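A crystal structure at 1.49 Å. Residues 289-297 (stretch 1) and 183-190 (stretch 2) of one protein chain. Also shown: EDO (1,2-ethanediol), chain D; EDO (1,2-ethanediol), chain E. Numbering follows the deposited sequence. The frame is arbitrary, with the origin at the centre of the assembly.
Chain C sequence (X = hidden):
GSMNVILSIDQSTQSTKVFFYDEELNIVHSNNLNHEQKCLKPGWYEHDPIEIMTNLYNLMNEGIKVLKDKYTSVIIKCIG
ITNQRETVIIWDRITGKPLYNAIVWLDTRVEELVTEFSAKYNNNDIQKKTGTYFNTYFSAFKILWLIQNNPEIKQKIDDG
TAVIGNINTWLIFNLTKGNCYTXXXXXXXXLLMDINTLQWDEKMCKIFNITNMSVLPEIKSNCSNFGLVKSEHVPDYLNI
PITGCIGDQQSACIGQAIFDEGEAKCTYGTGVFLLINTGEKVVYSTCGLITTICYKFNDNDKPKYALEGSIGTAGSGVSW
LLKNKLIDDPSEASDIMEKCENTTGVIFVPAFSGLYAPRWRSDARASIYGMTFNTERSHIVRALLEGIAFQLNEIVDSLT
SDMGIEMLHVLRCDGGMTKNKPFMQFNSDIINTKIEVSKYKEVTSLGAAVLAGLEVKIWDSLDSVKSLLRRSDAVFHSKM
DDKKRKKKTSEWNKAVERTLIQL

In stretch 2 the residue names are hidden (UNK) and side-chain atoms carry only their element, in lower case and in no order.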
# COMPACT_ATOMS: atom_id res chain seq x y z
N LEU C 289 -21.44 11.94 15.85
CA LEU C 289 -20.96 11.39 17.09
C LEU C 289 -22.07 10.54 17.72
O LEU C 289 -23.27 10.67 17.44
CB LEU C 289 -20.54 12.58 17.99
CG LEU C 289 -19.41 13.50 17.45
CD1 LEU C 289 -18.96 14.54 18.44
CD2 LEU C 289 -18.11 12.68 17.05
N ILE C 290 -21.66 9.59 18.53
CA ILE C 290 -22.62 8.67 19.19
C ILE C 290 -22.91 9.13 20.63
O ILE C 290 -21.99 9.52 21.35
CB ILE C 290 -21.99 7.25 19.25
CG1 ILE C 290 -21.90 6.59 17.83
CG2 ILE C 290 -22.76 6.31 20.27
CD1 ILE C 290 -21.32 5.26 17.83
N THR C 291 -24.17 9.13 21.01
CA THR C 291 -24.60 9.40 22.40
C THR C 291 -24.48 8.12 23.22
O THR C 291 -25.07 7.11 22.79
CB THR C 291 -26.07 9.85 22.44
OG1 THR C 291 -26.19 10.92 21.57
CG2 THR C 291 -26.54 10.22 23.84
N THR C 292 -23.70 8.11 24.28
CA THR C 292 -23.50 6.92 25.07
C THR C 292 -23.56 7.26 26.59
O THR C 292 -23.71 8.42 26.97
CB THR C 292 -22.16 6.24 24.66
OG1 THR C 292 -22.12 4.94 25.21
CG2 THR C 292 -20.93 7.12 25.18
N ILE C 293 -23.59 6.24 27.38
CA ILE C 293 -23.57 6.39 28.82
C ILE C 293 -22.08 6.53 29.23
O ILE C 293 -21.24 5.70 28.76
CB ILE C 293 -24.12 5.18 29.59
CG1 ILE C 293 -25.58 4.88 29.27
CG2 ILE C 293 -23.85 5.38 31.09
CD1 ILE C 293 -26.50 5.91 29.67
N CYS C 294 -21.69 7.58 29.96
CA CYS C 294 -20.35 7.66 30.49
C CYS C 294 -20.15 6.73 31.70
O CYS C 294 -19.22 5.87 31.71
CB CYS C 294 -20.01 9.09 30.84
SG CYS C 294 -18.23 9.45 30.86
N TYR C 295 -21.01 6.83 32.71
CA TYR C 295 -20.99 5.93 33.87
C TYR C 295 -22.26 6.18 34.67
O TYR C 295 -22.88 7.23 34.55
CB TYR C 295 -19.69 6.15 34.69
CG TYR C 295 -19.40 7.61 35.02
CD1 TYR C 295 -20.09 8.28 36.04
CD2 TYR C 295 -18.54 8.36 34.25
CE1 TYR C 295 -19.88 9.62 36.24
CE2 TYR C 295 -18.33 9.71 34.50
CZ TYR C 295 -18.99 10.32 35.51
OH TYR C 295 -18.78 11.72 35.76
N LYS C 296 -22.59 5.23 35.53
CA LYS C 296 -23.64 5.32 36.55
C LYS C 296 -23.11 4.42 37.62
O LYS C 296 -23.26 3.25 37.55
CB LYS C 296 -25.01 4.82 36.03
CG LYS C 296 -26.14 4.86 37.06
CD LYS C 296 -27.42 4.32 36.53
CE LYS C 296 -28.32 3.97 37.64
NZ LYS C 296 -29.71 3.61 37.26
N PHE C 297 -22.54 5.00 38.66
CA PHE C 297 -21.91 4.15 39.66
C PHE C 297 -22.93 3.26 40.42
O PHE C 297 -22.69 2.06 40.59
CB PHE C 297 -21.07 5.03 40.70
CG PHE C 297 -19.75 5.53 40.19
CD1 PHE C 297 -19.52 5.81 38.88
CD2 PHE C 297 -18.71 5.76 41.06
CE1 PHE C 297 -18.34 6.33 38.42
CE2 PHE C 297 -17.49 6.24 40.58
CZ PHE C 297 -17.32 6.56 39.26
N UNK C 183 -23.53 -4.19 32.36
CA UNK C 183 -23.56 -2.84 32.97
C UNK C 183 -24.08 -1.84 31.97
O UNK C 183 -24.13 -2.08 30.75
o UNK C 183 -20.60 -2.99 31.87
c UNK C 183 -22.21 -2.44 33.50
o UNK C 183 -21.28 -0.91 31.95
c UNK C 183 -21.28 -2.08 32.39
N UNK C 184 -24.58 -0.72 32.48
CA UNK C 184 -25.21 0.28 31.62
C UNK C 184 -24.34 0.81 30.46
O UNK C 184 -24.84 1.14 29.38
c UNK C 184 -24.48 2.11 33.20
c UNK C 184 -25.65 1.52 32.44
c UNK C 184 -26.82 1.27 33.39
N UNK C 185 -23.03 0.88 30.63
CA UNK C 185 -22.13 1.31 29.55
C UNK C 185 -22.04 0.29 28.39
O UNK C 185 -22.25 0.67 27.23
o UNK C 185 -19.97 0.63 30.49
c UNK C 185 -20.75 1.76 30.02
c UNK C 185 -20.90 2.85 31.10
N UNK C 186 -21.86 -1.00 28.74
CA UNK C 186 -21.85 -2.03 27.73
C UNK C 186 -23.22 -2.21 27.07
O UNK C 186 -23.28 -2.38 25.85
c UNK C 186 -21.36 -3.34 28.32
o UNK C 186 -19.19 -3.51 27.23
c UNK C 186 -19.80 -3.44 28.31
n UNK C 186 -19.20 -3.50 29.47
N UNK C 187 -24.28 -2.13 27.87
CA UNK C 187 -25.63 -2.27 27.30
C UNK C 187 -25.90 -1.16 26.27
O UNK C 187 -26.66 -1.38 25.30
c UNK C 187 -26.74 -2.29 28.36
N UNK C 188 -25.31 0.02 26.46
CA UNK C 188 -25.54 1.17 25.57
C UNK C 188 -24.86 1.01 24.16
O UNK C 188 -25.09 1.83 23.27
c UNK C 188 -25.07 2.45 26.25
o UNK C 188 -23.68 2.63 26.14
N UNK C 189 -24.04 -0.09 24.06
CA UNK C 189 -23.24 -0.36 22.88
C UNK C 189 -23.85 -1.44 21.99
O UNK C 189 -23.24 -1.97 21.05
n UNK C 189 -19.00 3.02 21.15
n UNK C 189 -20.37 1.87 22.59
n UNK C 189 -20.18 4.18 22.73
c UNK C 189 -21.84 -0.75 23.26
c UNK C 189 -21.21 0.22 24.23
c UNK C 189 -21.22 1.66 23.77
c UNK C 189 -19.85 3.01 22.16
N UNK C 190 -25.06 -1.81 22.36
CA UNK C 190 -25.71 -2.99 21.72
C UNK C 190 -26.72 -2.64 20.60
O UNK C 190 -27.03 -3.54 19.75
c UNK C 190 -26.47 -3.83 22.81
c UNK C 190 -25.57 -4.46 23.90
o UNK C 190 -27.54 -3.04 23.33
C1 EDO D . -28.42 0.31 36.16
O1 EDO D . -29.22 1.30 35.44
C2 EDO D . -29.26 -0.34 37.26
O2 EDO D . -29.41 0.67 38.25
C1 EDO E . -25.21 9.41 15.38
O1 EDO E . -24.81 10.79 15.18
C2 EDO E . -24.23 8.45 14.76
O2 EDO E . -24.65 7.16 14.94
O HOH W 1 -23.98 4.25 23.25

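Position 183 has four side-chain atoms: two carbons, the second carrying two oxygens. None touches stretch 1. A carboxylate on so short a stem is aspartate. Asp183 caps the helix that follows: Asp183 OD2 accepts from the backbone N of 185 at 2.8 Å, a weak bond. The backbone N of 186 also donates to Asp183 OD2, at 3.3 Å. A short acid suits an N-cap, where amide hydrogens lack carbonyl partners.

Position 184 holds three carbons, one bearing the other two, and points toward the strand. One methyl lies 3.9 Å from Ile293 CG2 and 4.0 Å from Lys296 CB. A beta-branched, wholly apolar side chain is valine. Val184 is compact and greasy, which suits this packing.

Position 185 also branches at CB, but into one oxygen and one carbon. Its terminal carbon lies 3.5 Å from Cys294 O and 3.9 Å from Ile293 CG2. A methyl and a hydroxyl on one branch point identify threonine. Thr185 OG1 donates to Asp183 OD2 at a very short 2.5 Å, so Thr185 offers carbon to the strand and a hydroxyl to the cap.

Position 186 has two carbons, the second carrying two further atoms, an oxygen and a nitrogen; it points away from the strand and touches none of it. This is asparagine. Asn186 ND2 reaches back to Asp183 OD1 at 2.8 Å, an amide answering a carboxylate.

Position 187 has a single carbon, which makes no contact with stretch 1, so it is alanine. The methyl of Ala187 is buried away from this contact, and the residue opens a type I turn.

Position 188 has one carbon followed by one oxygen. The oxygen lies 2.9 Å from Thr292 OG1, and CB is 3.9 Å from Ile293 CG1. So small a hydroxyl side chain is serine. Ser188 OG donates to Thr185 O at 2.7 Å.

Position 189 shows three carbons, a nitrogen, then a carbon with two more nitrogens. Though CB points sideways, the chain curls back, and one terminal nitrogen lies 3.2 Å from Thr292 OG1 and 4.2 Å from Ile290 CG2. The guanidinium marks arginine. Arg189 NH1 gives Thr292 OG1 a weak hydrogen bond at the guanidinium edge.

Position 190, branched into one oxygen and one carbon and out of reach of the strand, is threonine. Thr190 OG1 donates to Ala187 O at 2.7 Å, bracing the turn.

The contact joins two regimes. Val184 and the Thr185 methyl pack on Ile293, whereas Ser188 and Arg189 gather round Thr292. Water 1 ties the polar end together, donating to Ser188 O at 2.7 Å and Thr291 O at 3.1 Å and accepting from Thr292 OG1 at 2.8 Å.

Stretch 2 (183-190) DVTNASRT
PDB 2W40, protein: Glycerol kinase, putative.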